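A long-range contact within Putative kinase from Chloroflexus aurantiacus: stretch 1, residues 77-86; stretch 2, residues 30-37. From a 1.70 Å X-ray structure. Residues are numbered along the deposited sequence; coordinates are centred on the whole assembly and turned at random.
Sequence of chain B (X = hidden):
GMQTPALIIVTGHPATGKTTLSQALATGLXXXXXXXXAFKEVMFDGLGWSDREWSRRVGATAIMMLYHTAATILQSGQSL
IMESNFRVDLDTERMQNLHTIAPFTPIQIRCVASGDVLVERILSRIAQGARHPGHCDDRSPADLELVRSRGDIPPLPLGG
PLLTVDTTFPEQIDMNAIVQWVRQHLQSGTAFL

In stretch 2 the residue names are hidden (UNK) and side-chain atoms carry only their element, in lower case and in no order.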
ATOM      1  N   GLY B  77     -12.956   4.412   5.394  1.00 22.27           N
ATOM      2  CA  GLY B  77     -14.020   5.190   4.750  1.00 23.78           C
ATOM      3  C   GLY B  77     -13.547   6.073   3.616  1.00 24.86           C
ATOM      4  O   GLY B  77     -14.312   6.895   3.110  1.00 25.08           O
ATOM      5  N   GLN B  78     -12.302   5.866   3.185  1.00 25.79           N
ATOM      6  CA  GLN B  78     -11.691   6.671   2.148  1.00 26.31           C
ATOM      7  C   GLN B  78     -11.826   5.936   0.831  1.00 25.14           C
ATOM      8  O   GLN B  78     -11.677   4.707   0.762  1.00 24.55           O
ATOM      9  CB  GLN B  78     -10.217   6.944   2.491  1.00 26.13           C
ATOM     10  CG  GLN B  78      -9.308   7.559   1.397  1.00 29.56           C
ATOM     11  CD  GLN B  78      -9.703   8.954   0.939  1.00 38.09           C
ATOM     12  OE1 GLN B  78     -10.842   9.205   0.536  1.00 42.28           O
ATOM     13  NE2 GLN B  78      -8.743   9.869   0.978  1.00 43.70           N
ATOM     14  N   SER B  79     -12.126   6.705  -0.211  1.00 23.34           N
ATOM     15  CA  SER B  79     -12.203   6.187  -1.558  1.00 23.91           C
ATOM     16  C   SER B  79     -10.789   6.061  -2.141  1.00 23.60           C
ATOM     17  O   SER B  79      -9.831   6.681  -1.653  1.00 22.91           O
ATOM     18  CB  SER B  79     -13.072   7.098  -2.422  1.00 23.50           C
ATOM     19  OG  SER B  79     -14.384   7.225  -1.884  1.00 23.71           O
ATOM     20  N   LEU B  80     -10.647   5.261  -3.188  1.00 22.92           N
ATOM     21  CA  LEU B  80      -9.330   5.045  -3.768  1.00 24.56           C
ATOM     22  C   LEU B  80      -9.413   4.519  -5.187  1.00 22.94           C
ATOM     23  O   LEU B  80     -10.454   4.059  -5.641  1.00 21.85           O
ATOM     24  CB  LEU B  80      -8.528   4.089  -2.883  1.00 26.68           C
ATOM     25  CG  LEU B  80      -8.933   2.619  -2.927  1.00 32.03           C
ATOM     26  CD1 LEU B  80      -7.975   1.885  -3.764  1.00 37.93           C
ATOM     27  CD2 LEU B  80      -8.918   1.992  -1.558  1.00 41.43           C
ATOM     28  N   ILE B  81      -8.289   4.625  -5.875  1.00 21.83           N
ATOM     29  CA  ILE B  81      -8.142   4.175  -7.245  1.00 22.38           C
ATOM     30  C   ILE B  81      -7.173   2.990  -7.254  1.00 22.33           C
ATOM     31  O   ILE B  81      -6.079   3.048  -6.649  1.00 22.80           O
ATOM     32  CB  ILE B  81      -7.563   5.286  -8.131  1.00 25.18           C
ATOM     33  CG1 ILE B  81      -8.440   6.552  -8.085  1.00 24.55           C
ATOM     34  CG2 ILE B  81      -7.374   4.765  -9.556  1.00 24.52           C
ATOM     35  CD1 ILE B  81      -7.665   7.808  -8.455  1.00 27.25           C
HETATM   36  N   MSE B  82      -7.572   1.923  -7.927  1.00 22.62           N
HETATM   37  CA  MSE B  82      -6.712   0.768  -8.153  1.00 22.92           C
HETATM   38  C   MSE B  82      -6.518   0.620  -9.661  1.00 23.61           C
HETATM   39  O   MSE B  82      -7.467   0.653 -10.424  1.00 24.47           O
HETATM   40  CB  MSE B  82      -7.297  -0.535  -7.594  1.00 22.17           C
HETATM   41  CG  MSE B  82      -7.458  -0.588  -6.079  1.00 26.89           C
HETATM   42 SE   MSE B  82      -8.331  -2.256  -5.508  0.75 30.47          SE
HETATM   43  CE  MSE B  82      -7.069  -3.387  -6.519  1.00 22.04           C
ATOM     44  N   GLU B  83      -5.268   0.422 -10.067  1.00 23.82           N
ATOM     45  CA  GLU B  83      -4.945   0.294 -11.481  1.00 22.85           C
ATOM     46  C   GLU B  83      -4.116  -0.951 -11.739  1.00 23.24           C
ATOM     47  O   GLU B  83      -3.088  -1.174 -11.085  1.00 23.62           O
ATOM     48  CB  GLU B  83      -4.201   1.540 -11.954  1.00 24.69           C
ATOM     49  CG  GLU B  83      -3.737   1.457 -13.397  1.00 22.00           C
ATOM     50  CD  GLU B  83      -2.332   0.838 -13.535  1.00 27.47           C
ATOM     51  OE1 GLU B  83      -1.357   1.376 -12.960  1.00 27.02           O
ATOM     52  OE2 GLU B  83      -2.200  -0.182 -14.237  1.00 28.82           O
ATOM     53  N   SER B  84      -4.578  -1.763 -12.689  1.00 23.22           N
ATOM     54  CA  SER B  84      -3.855  -2.948 -13.138  1.00 23.28           C
ATOM     55  C   SER B  84      -4.492  -3.447 -14.427  1.00 23.64           C
ATOM     56  O   SER B  84      -5.545  -2.960 -14.833  1.00 24.64           O
ATOM     57  CB  SER B  84      -3.951  -4.057 -12.096  1.00 24.77           C
ATOM     58  OG  SER B  84      -3.078  -5.131 -12.428  1.00 25.02           O
ATOM     59  N   ASN B  85      -3.863  -4.431 -15.062  1.00 24.34           N
ATOM     60  CA  ASN B  85      -4.520  -5.144 -16.147  1.00 23.07           C
ATOM     61  C   ASN B  85      -5.290  -6.300 -15.493  1.00 24.74           C
ATOM     62  O   ASN B  85      -4.873  -7.446 -15.520  1.00 24.85           O
ATOM     63  CB  ASN B  85      -3.530  -5.591 -17.232  1.00 24.55           C
ATOM     64  CG  ASN B  85      -2.409  -6.454 -16.712  1.00 24.64           C
ATOM     65  OD1 ASN B  85      -1.847  -6.203 -15.639  1.00 26.23           O
ATOM     66  ND2 ASN B  85      -2.031  -7.465 -17.511  1.00 27.99           N
ATOM     67  N   PHE B  86      -6.428  -5.963 -14.893  1.00 24.25           N
ATOM     68  CA  PHE B  86      -7.202  -6.937 -14.118  1.00 22.52           C
ATOM     69  C   PHE B  86      -7.743  -8.079 -14.980  1.00 25.06           C
ATOM     70  O   PHE B  86      -8.116  -7.888 -16.155  1.00 25.27           O
ATOM     71  CB  PHE B  86      -8.357  -6.261 -13.391  1.00 23.09           C
ATOM     72  CG  PHE B  86      -7.940  -5.323 -12.309  1.00 23.29           C
ATOM     73  CD1 PHE B  86      -7.553  -5.807 -11.071  1.00 25.97           C
ATOM     74  CD2 PHE B  86      -7.945  -3.950 -12.509  1.00 25.05           C
ATOM     75  CE1 PHE B  86      -7.194  -4.940 -10.047  1.00 29.71           C
ATOM     76  CE2 PHE B  86      -7.575  -3.085 -11.497  1.00 26.78           C
ATOM     77  CZ  PHE B  86      -7.196  -3.575 -10.275  1.00 27.87           C
ATOM     78  N   UNK B  30      -8.103  13.937  -6.037  1.00 23.32           N
ATOM     79  CA  UNK B  30      -7.330  13.936  -4.801  1.00 22.75           C
ATOM     80  C   UNK B  30      -7.546  12.632  -4.020  1.00 23.59           C
ATOM     81  O   UNK B  30      -7.905  12.637  -2.842  1.00 23.97           O
ATOM     82  n   UNK B  30      -5.103  18.160  -1.417  1.00 33.78           N
ATOM     83  c   UNK B  30      -7.668  15.159  -3.943  1.00 24.01           C
ATOM     84  c   UNK B  30      -7.454  16.478  -4.669  1.00 30.05           C
ATOM     85  n   UNK B  30      -7.013  17.717  -2.609  1.00 27.97           N
ATOM     86  c   UNK B  30      -7.835  17.671  -3.809  1.00 31.78           C
ATOM     87  n   UNK B  30      -5.167  18.661  -3.654  1.00 38.85           N
ATOM     88  c   UNK B  30      -5.765  18.181  -2.564  1.00 40.00           C
ATOM     89  N   UNK B  31      -7.296  11.519  -4.690  1.00 23.39           N
ATOM     90  CA  UNK B  31      -7.470  10.191  -4.084  1.00 23.09           C
ATOM     91  C   UNK B  31      -6.182   9.383  -4.143  1.00 22.98           C
ATOM     92  O   UNK B  31      -5.319   9.618  -5.009  1.00 23.36           O
ATOM     93  c   UNK B  31     -10.492  10.050  -3.245  1.00 26.37           C
ATOM     94  c   UNK B  31     -10.958   9.142  -5.526  1.00 27.94           C
ATOM     95  c   UNK B  31      -8.602   9.412  -4.780  1.00 22.98           C
ATOM     96  c   UNK B  31     -10.022   9.986  -4.688  1.00 23.92           C
ATOM     97  N   UNK B  32      -6.029   8.432  -3.200  1.00 24.15           N
ATOM     98  CA  UNK B  32      -4.882   7.536  -3.225  1.00 22.77           C
ATOM     99  C   UNK B  32      -4.946   6.632  -4.445  1.00 24.34           C
ATOM    100  O   UNK B  32      -6.043   6.274  -4.917  1.00 25.62           O
ATOM    101  c   UNK B  32      -6.937   8.129  -2.084  1.00 24.32           C
ATOM    102  c   UNK B  32      -5.027   6.702  -1.940  1.00 24.07           C
ATOM    103  c   UNK B  32      -6.079   7.360  -1.148  1.00 27.68           C
ATOM    104  N   UNK B  33      -3.764   6.316  -4.964  1.00 24.21           N
ATOM    105  CA  UNK B  33      -3.631   5.461  -6.142  1.00 24.80           C
ATOM    106  C   UNK B  33      -2.736   4.270  -5.847  1.00 23.30           C
ATOM    107  O   UNK B  33      -1.574   4.431  -5.484  1.00 24.54           O
ATOM    108  c   UNK B  33      -2.684   5.531  -8.583  1.00 26.45           C
ATOM    109  c   UNK B  33      -3.975   4.930  -9.173  1.00 27.12           C
ATOM    110  c   UNK B  33      -2.011   6.497  -9.546  1.00 29.99           C
ATOM    111  c   UNK B  33      -3.021   6.264  -7.287  1.00 26.46           C
ATOM    112  N   UNK B  34      -3.291   3.076  -6.025  1.00 22.63           N
ATOM    113  CA  UNK B  34      -2.534   1.835  -5.906  1.00 22.83           C
ATOM    114  C   UNK B  34      -2.412   1.190  -7.272  1.00 22.42           C
ATOM    115  O   UNK B  34      -3.413   0.859  -7.888  1.00 23.63           O
ATOM    116  c   UNK B  34      -3.674   1.515  -3.603  1.00 23.30           C
ATOM    117  c   UNK B  34      -3.236   0.904  -4.931  1.00 23.76           C
ATOM    118  c   UNK B  34      -2.505   1.992  -2.774  1.00 29.22           C
ATOM    119  c   UNK B  34      -4.456   0.460  -2.848  1.00 25.81           C
ATOM    120  N   UNK B  35      -1.192   1.042  -7.769  1.00 21.01           N
ATOM    121  CA  UNK B  35      -0.925   0.540  -9.110  1.00 21.05           C
ATOM    122  C   UNK B  35      -0.110  -0.746  -9.042  1.00 22.75           C
ATOM    123  O   UNK B  35       0.908  -0.781  -8.352  1.00 23.36           O
ATOM    124  o   UNK B  35       0.599   1.007 -10.995  1.00 24.63           O
ATOM    125  c   UNK B  35      -0.119   1.587  -9.891  1.00 20.59           C
ATOM    126  N   UNK B  36      -0.518  -1.782  -9.765  1.00 23.27           N
ATOM    127  CA  UNK B  36       0.212  -3.053  -9.706  1.00 24.70           C
ATOM    128  C   UNK B  36       1.663  -2.849 -10.123  1.00 24.70           C
ATOM    129  O   UNK B  36       2.584  -3.289  -9.430  1.00 24.73           O
ATOM    130  c   UNK B  36       0.340  -5.464 -10.535  1.00 26.09           C
ATOM    131  n   UNK B  36      -0.147  -7.319 -13.876  1.00 34.30           N
ATOM    132  c   UNK B  36       0.133  -6.170 -12.951  1.00 31.00           C
ATOM    133  c   UNK B  36      -0.436  -4.146 -10.576  1.00 26.45           C
ATOM    134  c   UNK B  36      -0.186  -6.506 -11.527  1.00 24.92           C
ATOM    135  N   UNK B  37       1.877  -2.181 -11.248  1.00 25.55           N
ATOM    136  CA  UNK B  37       3.227  -2.005 -11.764  1.00 25.17           C
ATOM    137  C   UNK B  37       4.094  -1.142 -10.844  1.00 24.29           C
ATOM    138  O   UNK B  37       5.293  -1.435 -10.680  1.00 24.98           O
ATOM    139  c   UNK B  37       2.967  -2.599 -14.233  1.00 31.00           C
ATOM    140  c   UNK B  37       3.206  -1.487 -13.201  1.00 27.49           C
ATOM    141  o   UNK B  37       2.830  -2.254 -15.416  1.00 39.78           O
ATOM    142  o   UNK B  37       2.943  -3.804 -13.901  1.00 29.69           O
TER
HETATM  143  O   HOH W   1      -3.472  -7.822 -13.181  1.00 35.27           O
HETATM  144  O   HOH W   2      -0.270  -1.910 -13.309  1.00 23.36           O

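Position 30 carries three carbons, a nitrogen, then a carbon bearing two more nitrogens, and none of them touches stretch 1. The end group is a guanidinium, hence Arg 30. Its CA-to-CB bond points away from stretch 1.

Position 31 has four carbons forked at the second; one fork carbon reaches the backbone O of Ser 79, and CB approaches Ile 81. That pattern, with a single carbon at CB, gives Leu 31. Its CA-to-CB bond points toward stretch 1: its CB lies 4.1 Å from CD1 of Ile 81, and its CD2 lies 3.8 Å from O of Ser 79 and 3.9 Å from OE1 of Gln 78.

At position 32 three carbons close a ring onto the backbone N, and the ring carbon bonded to that N abuts the backbone O of Ser 79. The closed ring identifies Pro 32. Its CD sits 3.3 Å from O of Ser 79. The ring leaves no N-H to offer that carbonyl, which has no hydrogen-bond partner in the model. The proline carbonyl does bond: N of Ile 81 donates to O of Pro 32 at 2.9 Å, with an angle of 163°.

Position 33 again shows four carbons forked at the second, and a terminal carbon meets Ile 81, so it is Leu 33. Its CD1 packs 3.4 Å from CG2 of Ile 81, on the same face of the sheet.

The same fork recurs at position 34, but on the face shared with Met 82, where a terminal carbon meets Leu 80. This is Leu 34. Its CD1 meets CD1 of Leu 80 at 3.9 Å. Its backbone works in both directions, N donating to O of Ile 81 (2.9 Å, 176°) and O accepting from N of Glu 83 (2.9 Å, 159°).

Position 35 has one carbon and one oxygen, the oxygen reaching the carboxylate of Glu 83: Ser 35. Its OG donates to OE1 of Glu 83 at 2.8 Å and also caps the helix that follows.

Position 36 runs four carbons in a row to a nitrogen that reaches Asn 85, the signature of Lys 36. Its NZ donates to OD1 of Asn 85 at 2.7 Å, while its N donates to O of Glu 83 at 3.0 Å (163°).

Position 37 has two carbons, the second carrying two oxygens, and no direct contact reaches stretch 1. The carboxylate gives Asp 37. Water 2 accepts from N of Asp 37 at 3.0 Å and donates to OE2 of Glu 83 at 2.8 Å.

The contact is a parallel strand pairing, with axes 14° apart and 4.7 Å at closest approach. Four backbone hydrogen bonds fix the register, pairing Ile 81 with Leu 33, Met 82 with Leu 34 and Glu 83 with Ser 35. Apolar packing supports the pairing on both faces, and polar side-chain bonds secure the end where stretch 2 enters its helix. Together the stretches bury 685 Å².

Stretch 2 (30-37) RLPLLSKD
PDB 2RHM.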